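Local atomic coordinates of E1 (Kluyveromyces marxianus, PDB entry 3VX6), a protein that forms the N-terminal domain of Atg7, the E1-like enzyme that activates the ubiquitin-like proteins Atg12 and Atg8 for autophagy and cytoplasm-to-vacuole transport. Residues S157-S162 with S242-E246; C196-V200 with Y231-F235; S169-Q173 with V199-D203; K104-L108 with I120-Y124. All coordinates share one frame; numbering follows the deposited sequence.

How the contacts relate
Contacts 1, 2 and 3 are built on one mixed sheet; contact 4 packs a helix against the start of a strand of another. In the first, the order 151-159, 243-250, 231-236, 198-202 places contacts 1 and 2 side by side, centres about 10 Å apart, joined by probable hydrogen bonds between strands 243-250 and 231-236. Contacts 2 and 3 share Val199 and Val200; their centres are about 10 Å apart, but contact 2 lies within the sheet whereas contact 3 lays helix 165-171 on one face. Contact 4 sits nearer the middle of the chain, its centre about 20 Å from those of contacts 2 and 3. It touches contact 3 where Phe201 CE2 meets Ile121 CD1 at 3.3 Å.

Contact 1. Residues S157-S162 with S242-E246; sequences SKVIAS and SFEAE
The Phe243 ring takes Ser157 CB at its edge, close to the ring plane, with CD2 3.9 Å from that carbon; the Phe235 ring of the next strand meets it with planes about 30° apart. The other flat group, the Glu244 carboxylate, has the end of Lys158 alongside it. With CG of Lys158 set between its backbone N and carbonyl carbon (chi1 58°) and both chains extended beyond CG, the two side chains run next to each other in the same direction. Lys158 CE lies 3.2 Å from Glu244 OE2, and NZ closes a long salt bridge of 3.7 Å to the same OE2. Nearer the backbone, Ile160 CD1 packs on Glu244 CB at 3.7 Å.

The backbones form an antiparallel pair, strand 151-159 being the outermost strand against 243-250. Glu244 N donates to Lys158 O, and beyond the end of strand 151-159 Ile160 N still donates to Ser242 O (2.7 Å). Ser242 OG is satisfied by Arg237 O. Since Glu244 OE1 also bridges to Lys198, this carboxylate faces two lysines, one at each oxygen, which would be expected to stabilise its negative charge.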
loop_
_atom_site.group_PDB
_atom_site.type_symbol
_atom_site.label_atom_id
_atom_site.label_comp_id
_atom_site.label_asym_id
_atom_site.label_seq_id
_atom_site.Cartn_x
_atom_site.Cartn_y
_atom_site.Cartn_z
ATOM N N SER A 157 -1.743 -10.258 20.342
ATOM C CA SER A 157 -0.544 -10.111 19.523
ATOM C C SER A 157 0.662 -10.683 20.238
ATOM O O SER A 157 0.750 -10.648 21.463
ATOM C CB SER A 157 -0.271 -8.644 19.155
ATOM O OG SER A 157 0.327 -7.918 20.214
ATOM N N LYS A 158 1.581 -11.235 19.460
ATOM C CA LYS A 158 2.795 -11.800 20.008
ATOM C C LYS A 158 3.924 -11.465 19.059
ATOM O O LYS A 158 3.699 -11.248 17.872
ATOM C CB LYS A 158 2.665 -13.313 20.156
ATOM C CG LYS A 158 2.363 -14.047 18.875
ATOM C CD LYS A 158 2.188 -15.545 19.122
ATOM C CE LYS A 158 1.689 -16.251 17.863
ATOM N NZ LYS A 158 1.384 -17.703 18.054
ATOM N N VAL A 159 5.136 -11.405 19.592
ATOM C CA VAL A 159 6.304 -11.105 18.783
ATOM C C VAL A 159 6.562 -12.274 17.844
ATOM O O VAL A 159 6.237 -13.414 18.148
ATOM C CB VAL A 159 7.556 -10.888 19.659
ATOM C CG1 VAL A 159 8.712 -10.376 18.800
ATOM C CG2 VAL A 159 7.244 -9.905 20.785
ATOM N N ILE A 160 7.120 -11.984 16.683
ATOM C CA ILE A 160 7.426 -13.028 15.731
ATOM C C ILE A 160 8.933 -13.061 15.541
ATOM O O ILE A 160 9.584 -12.011 15.433
ATOM C CB ILE A 160 6.782 -12.757 14.375
ATOM C CG1 ILE A 160 5.268 -12.821 14.490
ATOM C CG2 ILE A 160 7.270 -13.769 13.363
ATOM C CD1 ILE A 160 4.576 -12.551 13.177
ATOM N N ALA A 161 9.483 -14.271 15.511
ATOM C CA ALA A 161 10.911 -14.457 15.311
ATOM C C ALA A 161 11.159 -14.441 13.813
ATOM O O ALA A 161 10.673 -15.311 13.092
ATOM C CB ALA A 161 11.358 -15.786 15.891
ATOM N N SER A 162 11.897 -13.437 13.349
ATOM C CA SER A 162 12.217 -13.319 11.931
ATOM C C SER A 162 12.971 -14.577 11.491
ATOM O O SER A 162 12.985 -14.920 10.311
ATOM C CB SER A 162 13.100 -12.090 11.687
ATOM O OG SER A 162 12.585 -10.930 12.324
ATOM N N SER A 242 8.717 -7.379 14.270
ATOM C CA SER A 242 7.714 -8.309 13.738
ATOM C C SER A 242 6.843 -8.924 14.835
ATOM O O SER A 242 7.348 -9.449 15.834
ATOM C CB SER A 242 8.382 -9.417 12.917
ATOM O OG SER A 242 9.772 -9.493 13.200
ATOM N N PHE A 243 5.528 -8.843 14.646
ATOM C CA PHE A 243 4.577 -9.381 15.614
ATOM C C PHE A 243 3.346 -9.960 14.928
ATOM O O PHE A 243 2.972 -9.530 13.843
ATOM C CB PHE A 243 4.112 -8.283 16.564
ATOM C CG PHE A 243 3.224 -7.248 15.910
ATOM C CD1 PHE A 243 3.749 -6.335 14.996
ATOM C CD2 PHE A 243 1.860 -7.199 16.200
ATOM C CE1 PHE A 243 2.927 -5.393 14.384
ATOM C CE2 PHE A 243 1.030 -6.261 15.594
ATOM C CZ PHE A 243 1.563 -5.356 14.684
ATOM N N GLU A 244 2.714 -10.936 15.567
ATOM C CA GLU A 244 1.503 -11.536 15.024
ATOM C C GLU A 244 0.351 -10.948 15.825
ATOM O O GLU A 244 0.488 -10.698 17.021
ATOM C CB GLU A 244 1.519 -13.054 15.203
ATOM C CG GLU A 244 0.232 -13.726 14.752
ATOM C CD GLU A 244 0.257 -15.237 14.926
ATOM O OE1 GLU A 244 1.131 -15.894 14.320
ATOM O OE2 GLU A 244 -0.606 -15.770 15.662
ATOM N N ALA A 245 -0.782 -10.721 15.179
ATOM C CA ALA A 245 -1.920 -10.166 15.883
ATOM C C ALA A 245 -3.271 -10.765 15.483
ATOM O O ALA A 245 -3.510 -11.120 14.330
ATOM C CB ALA A 245 -1.939 -8.663 15.704
ATOM N N GLU A 246 -4.148 -10.887 16.465
ATOM C CA GLU A 246 -5.487 -11.402 16.249
ATOM C C GLU A 246 -6.382 -10.166 16.249
ATOM O O GLU A 246 -6.370 -9.384 17.196
ATOM C CB GLU A 246 -5.868 -12.324 17.390
ATOM C CG GLU A 246 -7.102 -13.117 17.132
ATOM C CD GLU A 246 -7.411 -14.034 18.274
ATOM O OE1 GLU A 246 -8.184 -14.987 18.052
ATOM O OE2 GLU A 246 -6.880 -13.801 19.388
#

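Contact 2. Residues C196-V200 with Y231-F235; sequences CEKVV and YTICF
Val199 and Ile233 pair in parallel register, and Val199 bonds to the residues flanking its partner: its N donates to Thr232 O (2.9 Å), and its O accepts from Cys234 N, while Ile233 CA adds a CH...O contact to that same oxygen. Side chains alternate between the two faces. On one, a chi1 of -63° sets Val200 CG1 beside its own backbone N, and there it meets Cys234 CB at 3.6 Å. Further along this face the Lys198 chain passes at a slant over Thr232, with CB 3.5 Å from Thr232 CG2, then brings CD to 3.9 Å from Cys234 SG before its NZ leaves toward Glu244.

The two strands are the beta elements of a beta-alpha-beta unit, strand 198-202, helix 215-225 and strand 231-236. The helix covers the opposite face, where Val199 packs on Trp222 and Val199 CB stands 4.2 Å from Ile233 CG1. Ile233 CG2 reaches Val199 O at 3.5 Å and also rests on one face of the Phe235 ring, offset toward its rim. Strand 177-181 continues the sheet beyond 198-202, bonding to Lys198 and Val200 through Val180 and Ala178.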
loop_
_atom_site.group_PDB
_atom_site.type_symbol
_atom_site.label_atom_id
_atom_site.label_comp_id
_atom_site.label_asym_id
_atom_site.label_seq_id
_atom_site.Cartn_x
_atom_site.Cartn_y
_atom_site.Cartn_z
ATOM N N CYS A 196 -7.325 -20.849 6.149
ATOM C CA CYS A 196 -6.032 -20.573 6.770
ATOM C C CYS A 196 -6.186 -20.181 8.238
ATOM O O CYS A 196 -7.228 -19.663 8.643
ATOM C CB CYS A 196 -5.310 -19.455 6.030
ATOM S SG CYS A 196 -6.058 -17.838 6.275
ATOM N N GLU A 197 -5.140 -20.432 9.022
ATOM C CA GLU A 197 -5.144 -20.113 10.445
ATOM C C GLU A 197 -4.865 -18.642 10.591
ATOM O O GLU A 197 -5.290 -18.008 11.562
ATOM C CB GLU A 197 -4.041 -20.864 11.201
ATOM C CG GLU A 197 -4.179 -22.357 11.230
ATOM C CD GLU A 197 -3.553 -23.021 10.031
ATOM O OE1 GLU A 197 -2.314 -22.897 9.870
ATOM O OE2 GLU A 197 -4.306 -23.665 9.259
ATOM N N LYS A 198 -4.127 -18.110 9.620
ATOM C CA LYS A 198 -3.761 -16.715 9.645
ATOM C C LYS A 198 -3.150 -16.212 8.365
ATOM O O LYS A 198 -2.896 -16.968 7.434
ATOM C CB LYS A 198 -2.798 -16.459 10.799
ATOM C CG LYS A 198 -1.631 -17.402 10.875
ATOM C CD LYS A 198 -1.058 -17.367 12.279
ATOM C CE LYS A 198 0.180 -18.239 12.413
ATOM N NZ LYS A 198 0.586 -18.361 13.841
ATOM N N VAL A 199 -2.933 -14.903 8.347
ATOM C CA VAL A 199 -2.350 -14.185 7.233
ATOM C C VAL A 199 -1.035 -13.577 7.681
ATOM O O VAL A 199 -0.962 -12.970 8.742
ATOM C CB VAL A 199 -3.285 -13.057 6.782
ATOM C CG1 VAL A 199 -2.555 -12.104 5.820
ATOM C CG2 VAL A 199 -4.515 -13.663 6.131
ATOM N N VAL A 200 0.007 -13.747 6.876
ATOM C CA VAL A 200 1.315 -13.189 7.201
ATOM C C VAL A 200 1.554 -12.000 6.277
ATOM O O VAL A 200 1.388 -12.090 5.061
ATOM C CB VAL A 200 2.432 -14.255 7.067
ATOM C CG1 VAL A 200 2.180 -15.363 8.057
ATOM C CG2 VAL A 200 2.458 -14.834 5.676
ATOM N N TYR A 231 -9.584 -12.496 13.272
ATOM C CA TYR A 231 -8.647 -12.625 12.159
ATOM C C TYR A 231 -7.241 -12.458 12.693
ATOM O O TYR A 231 -6.949 -11.485 13.381
ATOM C CB TYR A 231 -8.902 -11.547 11.127
ATOM C CG TYR A 231 -10.283 -11.603 10.570
ATOM C CD1 TYR A 231 -10.570 -12.391 9.464
ATOM C CD2 TYR A 231 -11.325 -10.909 11.181
ATOM C CE1 TYR A 231 -11.861 -12.488 8.982
ATOM C CE2 TYR A 231 -12.623 -11.007 10.702
ATOM C CZ TYR A 231 -12.879 -11.795 9.612
ATOM O OH TYR A 231 -14.161 -11.930 9.161
ATOM N N THR A 232 -6.367 -13.399 12.370
ATOM C CA THR A 232 -5.001 -13.327 12.853
ATOM C C THR A 232 -4.049 -12.934 11.750
ATOM O O THR A 232 -4.079 -13.507 10.672
ATOM C CB THR A 232 -4.553 -14.666 13.435
ATOM O OG1 THR A 232 -5.323 -14.953 14.612
ATOM C CG2 THR A 232 -3.075 -14.615 13.777
ATOM N N ILE A 233 -3.190 -11.963 12.028
ATOM C CA ILE A 233 -2.238 -11.504 11.032
ATOM C C ILE A 233 -0.837 -11.370 11.592
ATOM O O ILE A 233 -0.628 -10.708 12.609
ATOM C CB ILE A 233 -2.651 -10.143 10.468
ATOM C CG1 ILE A 233 -4.035 -10.252 9.823
ATOM C CG2 ILE A 233 -1.597 -9.656 9.481
ATOM C CD1 ILE A 233 -4.628 -8.926 9.427
ATOM N N CYS A 234 0.121 -12.007 10.926
ATOM C CA CYS A 234 1.522 -11.931 11.333
ATOM C C CYS A 234 2.159 -10.742 10.625
ATOM O O CYS A 234 2.159 -10.668 9.402
ATOM C CB CYS A 234 2.266 -13.208 10.939
ATOM S SG CYS A 234 1.671 -14.676 11.759
ATOM N N PHE A 235 2.698 -9.810 11.395
ATOM C CA PHE A 235 3.329 -8.630 10.825
ATOM C C PHE A 235 4.835 -8.768 10.904
ATOM O O PHE A 235 5.436 -8.552 11.952
ATOM C CB PHE A 235 2.852 -7.388 11.573
ATOM C CG PHE A 235 1.371 -7.141 11.437
ATOM C CD1 PHE A 235 0.835 -6.689 10.231
ATOM C CD2 PHE A 235 0.504 -7.395 12.499
ATOM C CE1 PHE A 235 -0.544 -6.492 10.087
ATOM C CE2 PHE A 235 -0.877 -7.201 12.361
ATOM C CZ PHE A 235 -1.400 -6.750 11.154
#

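Contact 3. Residues S169-Q173 with V199-D203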
loop_
_atom_site.group_PDB
_atom_site.type_symbol
_atom_site.label_atom_id
_atom_site.label_comp_id
_atom_site.label_asym_id
_atom_site.label_seq_id
_atom_site.Cartn_x
_atom_site.Cartn_y
_atom_site.Cartn_z
ATOM N N SER A 169 10.479 -18.996 5.910
ATOM C CA SER A 169 9.694 -19.588 4.837
ATOM C C SER A 169 8.925 -18.487 4.107
ATOM O O SER A 169 8.715 -18.556 2.889
ATOM C CB SER A 169 8.725 -20.618 5.429
ATOM O OG SER A 169 7.820 -21.114 4.460
ATOM N N PHE A 170 8.515 -17.469 4.859
ATOM C CA PHE A 170 7.772 -16.344 4.291
ATOM C C PHE A 170 8.744 -15.338 3.680
ATOM O O PHE A 170 8.500 -14.796 2.599
ATOM C CB PHE A 170 6.931 -15.648 5.374
ATOM C CG PHE A 170 6.020 -14.572 4.843
ATOM C CD1 PHE A 170 5.677 -13.481 5.636
ATOM C CD2 PHE A 170 5.511 -14.644 3.554
ATOM C CE1 PHE A 170 4.846 -12.478 5.154
ATOM C CE2 PHE A 170 4.680 -13.647 3.065
ATOM C CZ PHE A 170 4.348 -12.562 3.867
ATOM N N ILE A 171 9.845 -15.093 4.380
ATOM C CA ILE A 171 10.859 -14.157 3.916
ATOM C C ILE A 171 11.554 -14.694 2.670
ATOM O O ILE A 171 12.009 -13.926 1.818
ATOM C CB ILE A 171 11.892 -13.902 5.018
ATOM C CG1 ILE A 171 11.177 -13.354 6.256
ATOM C CG2 ILE A 171 12.964 -12.949 4.522
ATOM C CD1 ILE A 171 12.104 -12.873 7.340
ATOM N N LYS A 172 11.618 -16.018 2.562
ATOM C CA LYS A 172 12.244 -16.662 1.414
ATOM C C LYS A 172 11.383 -16.388 0.188
ATOM O O LYS A 172 11.845 -16.525 -0.950
ATOM C CB LYS A 172 12.362 -18.171 1.647
ATOM N N GLN A 173 10.132 -15.999 0.436
ATOM C CA GLN A 173 9.179 -15.713 -0.627
ATOM C C GLN A 173 9.173 -14.266 -1.078
ATOM O O GLN A 173 9.473 -13.353 -0.319
ATOM C CB GLN A 173 7.775 -16.115 -0.196
ATOM C CG GLN A 173 7.393 -17.505 -0.624
ATOM C CD GLN A 173 6.140 -17.989 0.072
ATOM O OE1 GLN A 173 5.139 -17.266 0.150
ATOM N NE2 GLN A 173 6.179 -19.222 0.577
ATOM N N VAL A 199 -2.933 -14.903 8.347
ATOM C CA VAL A 199 -2.350 -14.185 7.233
ATOM C C VAL A 199 -1.035 -13.577 7.681
ATOM O O VAL A 199 -0.962 -12.970 8.742
ATOM C CB VAL A 199 -3.285 -13.057 6.782
ATOM C CG1 VAL A 199 -2.555 -12.104 5.820
ATOM C CG2 VAL A 199 -4.515 -13.663 6.131
ATOM N N VAL A 200 0.007 -13.747 6.876
ATOM C CA VAL A 200 1.315 -13.189 7.201
ATOM C C VAL A 200 1.554 -12.000 6.277
ATOM O O VAL A 200 1.388 -12.090 5.061
ATOM C CB VAL A 200 2.432 -14.255 7.067
ATOM C CG1 VAL A 200 2.180 -15.363 8.057
ATOM C CG2 VAL A 200 2.458 -14.834 5.676
ATOM N N PHE A 201 1.931 -10.878 6.874
ATOM C CA PHE A 201 2.129 -9.641 6.140
ATOM C C PHE A 201 3.477 -8.984 6.434
ATOM O O PHE A 201 3.846 -8.788 7.592
ATOM C CB PHE A 201 0.973 -8.698 6.509
ATOM C CG PHE A 201 1.121 -7.286 6.014
ATOM C CD1 PHE A 201 0.792 -6.217 6.848
ATOM C CD2 PHE A 201 1.539 -7.013 4.721
ATOM C CE1 PHE A 201 0.878 -4.916 6.403
ATOM C CE2 PHE A 201 1.628 -5.705 4.268
ATOM C CZ PHE A 201 1.298 -4.660 5.105
ATOM N N LYS A 202 4.228 -8.680 5.378
ATOM C CA LYS A 202 5.497 -7.990 5.544
ATOM C C LYS A 202 5.045 -6.545 5.672
ATOM O O LYS A 202 4.869 -5.822 4.691
ATOM C CB LYS A 202 6.395 -8.209 4.330
ATOM C CG LYS A 202 7.129 -9.543 4.409
ATOM C CD LYS A 202 7.345 -10.214 3.052
ATOM C CE LYS A 202 8.104 -11.518 3.239
ATOM N NZ LYS A 202 8.421 -12.202 1.961
ATOM N N ASP A 203 4.814 -6.160 6.918
ATOM C CA ASP A 203 4.334 -4.841 7.285
ATOM C C ASP A 203 5.090 -3.653 6.684
ATOM O O ASP A 203 6.316 -3.674 6.546
ATOM C CB ASP A 203 4.332 -4.750 8.802
ATOM C CG ASP A 203 3.335 -3.754 9.324
ATOM O OD1 ASP A 203 3.255 -3.625 10.560
ATOM O OD2 ASP A 203 2.635 -3.104 8.518
#
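Phe170 directs its ring at strand 198-202 because CG stands opposite the backbone N (chi1 -174°), while Lys202, bent at chi2 (146°) and extended from there, runs back over that ring in the reverse direction. Val200 arrives on the other side with CG2, the methyl held between its backbone N and carbonyl carbon. The ring is therefore sandwiched. Val200 CG2 lies over its centre, 3.3 Å from the Phe170 ring centroid, and Lys202 CE covers the centre of the opposite face at 3.7 Å, both as CH-pi contacts. The Lys202 ammonium is still above the ring, NZ being 4.2 Å from the Phe170 centroid and 16° off the normal, in cation-pi range. At the ring's edge, in its plane, comes the carbonyl carbon of Phe201.

This is an alpha-beta layer contact. Helix 165-171 lies on the sheet face that carries Val200, whereas Val199 and Phe201, pointing the other way, pack on helix 215-225, so the strand is covered by a helix on each face. Phe170 also reaches Ala178 and Leu236 on the flanking strands.

Past the ring, Lys202 NZ donates to Phe170 O at 2.7 Å from above the carbonyl plane. Gln173 N bonds to the same oxygen from the opposite face of that plane, giving the carbonyl two donors near the end of the helix. NZ has a second hydrogen-bond acceptor in Val175 O. Its positive charge among main-chain oxygens at the C-terminal end of helix 165-171 probably interacts favourably with the helix dipole.

Contact 4. Residues K104-L108 with I120-Y124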
loop_
_atom_site.group_PDB
_atom_site.type_symbol
_atom_site.label_atom_id
_atom_site.label_comp_id
_atom_site.label_asym_id
_atom_site.label_seq_id
_atom_site.Cartn_x
_atom_site.Cartn_y
_atom_site.Cartn_z
ATOM N N LYS A 104 -10.279 3.581 -6.161
ATOM C CA LYS A 104 -9.072 2.776 -6.123
ATOM C C LYS A 104 -9.239 1.803 -4.976
ATOM O O LYS A 104 -8.789 0.660 -5.046
ATOM C CB LYS A 104 -7.836 3.659 -5.916
ATOM C CG LYS A 104 -7.185 4.137 -7.215
ATOM C CD LYS A 104 -8.168 4.832 -8.123
ATOM C CE LYS A 104 -8.301 4.109 -9.456
ATOM N NZ LYS A 104 -9.486 4.585 -10.268
ATOM N N GLY A 105 -9.928 2.261 -3.936
ATOM C CA GLY A 105 -10.168 1.429 -2.774
ATOM C C GLY A 105 -11.095 0.254 -3.028
ATOM O O GLY A 105 -10.854 -0.840 -2.521
ATOM N N GLN A 106 -12.156 0.474 -3.798
ATOM C CA GLN A 106 -13.108 -0.584 -4.108
ATOM C C GLN A 106 -12.490 -1.637 -5.008
ATOM O O GLN A 106 -12.884 -2.807 -4.965
ATOM C CB GLN A 106 -14.350 -0.005 -4.794
ATOM C CG GLN A 106 -15.149 0.918 -3.901
ATOM C CD GLN A 106 -16.294 1.614 -4.630
ATOM O OE1 GLN A 106 -16.104 2.201 -5.697
ATOM N NE2 GLN A 106 -17.489 1.568 -4.038
ATOM N N GLU A 107 -11.526 -1.220 -5.824
ATOM C CA GLU A 107 -10.864 -2.122 -6.752
ATOM C C GLU A 107 -9.941 -3.058 -5.996
ATOM O O GLU A 107 -9.859 -4.240 -6.298
ATOM C CB GLU A 107 -10.063 -1.327 -7.783
ATOM C CG GLU A 107 -10.885 -0.327 -8.570
ATOM C CD GLU A 107 -10.020 0.668 -9.344
ATOM O OE1 GLU A 107 -10.606 1.563 -9.990
ATOM O OE2 GLU A 107 -8.763 0.562 -9.302
ATOM N N LEU A 108 -9.232 -2.524 -5.016
ATOM C CA LEU A 108 -8.336 -3.350 -4.234
ATOM C C LEU A 108 -9.195 -4.354 -3.472
ATOM O O LEU A 108 -8.836 -5.525 -3.355
ATOM C CB LEU A 108 -7.509 -2.476 -3.288
ATOM C CG LEU A 108 -6.604 -1.478 -4.023
ATOM C CD1 LEU A 108 -6.087 -0.452 -3.061
ATOM C CD2 LEU A 108 -5.465 -2.198 -4.706
ATOM N N ILE A 120 -4.327 -6.307 -2.606
ATOM C CA ILE A 120 -5.022 -5.203 -1.954
ATOM C C ILE A 120 -4.074 -4.054 -1.644
ATOM O O ILE A 120 -4.509 -2.960 -1.276
ATOM C CB ILE A 120 -5.672 -5.649 -0.652
ATOM C CG1 ILE A 120 -4.582 -6.012 0.356
ATOM C CG2 ILE A 120 -6.612 -6.807 -0.925
ATOM C CD1 ILE A 120 -5.087 -6.603 1.616
ATOM N N ILE A 121 -2.779 -4.310 -1.802
ATOM C CA ILE A 121 -1.757 -3.307 -1.531
ATOM C C ILE A 121 -1.202 -2.682 -2.790
ATOM O O ILE A 121 -0.720 -3.378 -3.676
ATOM C CB ILE A 121 -0.569 -3.905 -0.743
ATOM C CG1 ILE A 121 -1.007 -4.208 0.688
ATOM C CG2 ILE A 121 0.620 -2.935 -0.766
ATOM C CD1 ILE A 121 0.095 -4.748 1.545
ATOM N N SER A 122 -1.268 -1.360 -2.852
ATOM C CA SER A 122 -0.753 -0.626 -3.991
ATOM C C SER A 122 -0.637 0.860 -3.666
ATOM O O SER A 122 -1.082 1.320 -2.622
ATOM C CB SER A 122 -1.675 -0.818 -5.187
ATOM O OG SER A 122 -1.084 -0.299 -6.355
ATOM N N PHE A 123 0.001 1.611 -4.545
ATOM C CA PHE A 123 0.088 3.037 -4.326
ATOM C C PHE A 123 -0.274 3.712 -5.625
ATOM O O PHE A 123 0.007 3.205 -6.708
ATOM C CB PHE A 123 1.470 3.474 -3.856
ATOM C CG PHE A 123 2.550 3.280 -4.861
ATOM C CD1 PHE A 123 3.086 2.021 -5.090
ATOM C CD2 PHE A 123 3.093 4.377 -5.525
ATOM C CE1 PHE A 123 4.156 1.854 -5.962
ATOM C CE2 PHE A 123 4.161 4.227 -6.398
ATOM C CZ PHE A 123 4.697 2.966 -6.618
ATOM N N TYR A 124 -0.929 4.852 -5.487
ATOM C CA TYR A 124 -1.402 5.645 -6.599
ATOM C C TYR A 124 -0.898 7.068 -6.394
ATOM O O TYR A 124 -0.910 7.606 -5.280
ATOM C CB TYR A 124 -2.928 5.618 -6.615
ATOM C CG TYR A 124 -3.507 4.220 -6.698
ATOM C CD1 TYR A 124 -3.845 3.659 -7.934
ATOM C CD2 TYR A 124 -3.705 3.447 -5.541
ATOM C CE1 TYR A 124 -4.369 2.367 -8.021
ATOM C CE2 TYR A 124 -4.226 2.145 -5.617
ATOM C CZ TYR A 124 -4.558 1.613 -6.866
ATOM O OH TYR A 124 -5.091 0.343 -6.985
#
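A beta-alpha-beta crossover links the parallel neighbours 78-86 and 123-130 through helices 89-94 and 97-114, and here Lys104 and Leu108 of the second helix meet Tyr124 and Ile120 on the returning chain. Lys104 lays its aliphatic root across Tyr124: CG sits over the middle of one ring face as a CH-pi contact, 3.4 Å from the centroid and 12° off the normal. Beyond CG the chain bends at chi2 and chi3, which turns it back along its own helix, where Lys104 NZ forms a salt bridge to Glu107 OE1 (3.2 Å), the hydrogen bond within it being weak.

Leu108 and Tyr124 extend toward each other, and Leu108 meets the ring at its phenolic end. CD1 lies at the edge, 4.1 Å from Tyr124 CE2, and CD2 touches Tyr124 OH at 3.4 Å. The CD1 methyl also rests 3.5 Å from Ile120 O, while Ile120 CG2 returns the contact by packing on Leu108 O at 3.5 Å. No hydrogen bond joins the two segments; the contact is van der Waals and CH-pi in kind.

Polar groups of 120-124 are satisfied by other parts of the fold: Ile120 O accepts from Asn217 ND2 of helix 215-225, and Ser122 OG bonds to Lys80 O of strand 78-86. Around them, Pro143 of strand 135-144 packs against Lys104, Leu108 and Tyr124, Tyr82 of strand 78-86 meets the Tyr124 ring, and Ile218 and Val221 of helix 215-225 pack against Ile120.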